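Local atomic coordinates of IroE protein (Escherichia coli, PDB entry 2GZS), a protein that hydrolyses the trilactone siderophore enterobactin and its C-glucosylated salmochelin forms, usually cutting the ring once to release linear trimers. Residues D50-M55 / Y79-P84. Sequence-based numbering, arbitrary orientation.
Sequences DGNAVM and YQTNLP
Asn52 has CG anti to its own carbonyl carbon (chi1 -56°), which sets CG 3.6 Å from Tyr79 O in the loop that follows strand 73-79. There its terminal amide lies against the backbone of Tyr79. Thr81 has OG1 anti to the backbone N (chi1 177°), which leaves CG2 between N and the carbonyl carbon and 4.0 Å from Asn52 CG. The Thr81 OG1 closes an ST turn by accepting from Leu83 N at 3.1 Å, in a nearly straight bond of 175°. Further along the loop, Pro84 O sits 3.3 Å from Asn52 CB, while a water accepts from Asn52 N at 3.1 Å and donates to Pro84 O at 2.7 Å. Apolar contact is slight: Ala53 CB meets Pro84 CB at 4.1 Å. An alanine in place of Asn52 would probably leave the Tyr79 backbone without its polar neighbour and open a gap beside the Thr81 methyl. Nearby, Tyr79 OH is hydrogen-bonded to Asp93, and Asp50 forms a salt bridge with Arg90 of the inhibitor pocket. In this alpha/beta-hydrolase fold, helix 51-57 follows strand 43-48, and the loop leaves strand 73-79, which runs parallel beside it in the central sheet. The loop backbone is met by a buried amide and a water bridge more than by apolar packing, so the fit probably depends on polar complementarity.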
loop_
_atom_site.group_PDB
_atom_site.type_symbol
_atom_site.label_atom_id
_atom_site.label_comp_id
_atom_site.label_asym_id
_atom_site.label_seq_id
_atom_site.Cartn_x
_atom_site.Cartn_y
_atom_site.Cartn_z
ATOM N N ASP A 50 -2.868 -1.914 6.567
ATOM C CA ASP A 50 -3.088 -1.398 7.913
ATOM C C ASP A 50 -4.238 -0.414 7.957
ATOM O O ASP A 50 -4.121 0.685 8.498
ATOM C CB ASP A 50 -1.779 -0.792 8.473
ATOM C CG ASP A 50 -0.721 -1.880 8.683
ATOM O OD1 ASP A 50 -1.105 -2.970 9.206
ATOM O OD2 ASP A 50 0.434 -1.548 8.341
ATOM N N GLY A 51 -5.351 -0.820 7.349
ATOM C CA GLY A 51 -6.419 0.156 7.074
ATOM C C GLY A 51 -6.996 0.710 8.319
ATOM O O GLY A 51 -7.510 1.853 8.242
ATOM N N ASN A 52 -7.057 0.037 9.457
ATOM C CA ASN A 52 -7.647 0.623 10.656
ATOM C C ASN A 52 -6.828 1.864 11.057
ATOM O O ASN A 52 -7.402 2.902 11.405
ATOM C CB ASN A 52 -7.656 -0.317 11.852
ATOM C CG ASN A 52 -8.356 -1.619 11.590
ATOM O OD1 ASN A 52 -9.487 -1.894 11.992
ATOM N ND2 ASN A 52 -7.686 -2.452 10.841
ATOM N N ALA A 53 -5.522 1.775 10.952
ATOM C CA ALA A 53 -4.634 2.872 11.414
ATOM C C ALA A 53 -4.702 4.022 10.446
ATOM O O ALA A 53 -4.708 5.196 10.816
ATOM C CB ALA A 53 -3.189 2.346 11.530
ATOM N N VAL A 54 -4.771 3.714 9.124
ATOM C CA VAL A 54 -4.968 4.758 8.127
ATOM C C VAL A 54 -6.297 5.482 8.440
ATOM O O VAL A 54 -6.290 6.744 8.451
ATOM C CB VAL A 54 -4.987 4.137 6.720
ATOM C CG1 VAL A 54 -5.474 5.228 5.770
ATOM C CG2 VAL A 54 -3.604 3.623 6.314
HETATM N N MSE A 55 -7.363 4.744 8.677
HETATM C CA MSE A 55 -8.640 5.468 8.930
HETATM C C MSE A 55 -8.580 6.312 10.177
HETATM O O MSE A 55 -9.187 7.392 10.158
HETATM C CB MSE A 55 -9.795 4.483 9.029
HETATM C CG MSE A 55 -10.028 3.820 7.648
HETATM SE SE MSE A 55 -10.586 5.053 6.264
HETATM C CE MSE A 55 -12.117 5.614 7.111
ATOM N N TYR A 79 -8.696 -4.735 9.529
ATOM C CA TYR A 79 -9.110 -5.946 10.215
ATOM C C TYR A 79 -10.276 -5.696 11.116
ATOM O O TYR A 79 -10.460 -4.513 11.504
ATOM C CB TYR A 79 -7.926 -6.521 11.029
ATOM C CG TYR A 79 -6.830 -7.052 10.130
ATOM C CD1 TYR A 79 -6.906 -8.336 9.579
ATOM C CD2 TYR A 79 -5.687 -6.294 9.796
ATOM C CE1 TYR A 79 -5.877 -8.827 8.758
ATOM C CE2 TYR A 79 -4.654 -6.744 8.965
ATOM C CZ TYR A 79 -4.783 -8.057 8.451
ATOM O OH TYR A 79 -3.769 -8.487 7.613
ATOM N N GLN A 80 -11.018 -6.735 11.482
ATOM C CA GLN A 80 -12.149 -6.544 12.405
ATOM C C GLN A 80 -11.616 -6.515 13.828
ATOM O O GLN A 80 -11.592 -7.520 14.577
ATOM C CB GLN A 80 -13.126 -7.701 12.132
ATOM C CG GLN A 80 -13.790 -7.567 10.757
ATOM C CD GLN A 80 -14.702 -8.751 10.424
ATOM O OE1 GLN A 80 -15.312 -9.275 11.370
ATOM N NE2 GLN A 80 -14.778 -9.145 9.154
ATOM N N THR A 81 -11.164 -5.334 14.217
ATOM C CA THR A 81 -10.537 -5.136 15.536
ATOM C C THR A 81 -10.783 -3.718 15.982
ATOM O O THR A 81 -11.027 -2.818 15.181
ATOM C CB THR A 81 -9.034 -5.369 15.507
ATOM O OG1 THR A 81 -8.500 -5.079 16.825
ATOM C CG2 THR A 81 -8.381 -4.398 14.520
ATOM N N ASN A 82 -10.718 -3.502 17.295
ATOM C CA ASN A 82 -10.883 -2.114 17.740
ATOM C C ASN A 82 -9.524 -1.464 17.985
ATOM O O ASN A 82 -9.444 -0.341 18.475
ATOM C CB ASN A 82 -11.676 -2.034 19.047
ATOM C CG ASN A 82 -13.142 -2.403 18.860
ATOM O OD1 ASN A 82 -13.900 -1.655 18.235
ATOM N ND2 ASN A 82 -13.525 -3.556 19.383
ATOM N N LEU A 83 -8.430 -2.151 17.696
ATOM C CA LEU A 83 -7.111 -1.550 17.801
ATOM C C LEU A 83 -6.626 -1.078 16.440
ATOM O O LEU A 83 -7.176 -1.438 15.392
ATOM C CB LEU A 83 -6.185 -2.649 18.336
ATOM C CG LEU A 83 -6.732 -3.243 19.655
ATOM C CD1 LEU A 83 -5.966 -4.523 19.924
ATOM C CD2 LEU A 83 -6.635 -2.260 20.797
ATOM N N PRO A 84 -5.630 -0.229 16.355
ATOM C CA PRO A 84 -5.186 0.289 15.065
ATOM C C PRO A 84 -4.503 -0.750 14.177
ATOM O O PRO A 84 -4.518 -0.597 12.939
ATOM C CB PRO A 84 -4.189 1.394 15.424
ATOM C CG PRO A 84 -4.024 1.410 16.892
ATOM C CD PRO A 84 -4.940 0.404 17.513
HETATM O O HOH W 1 -5.035 -2.042 10.683
#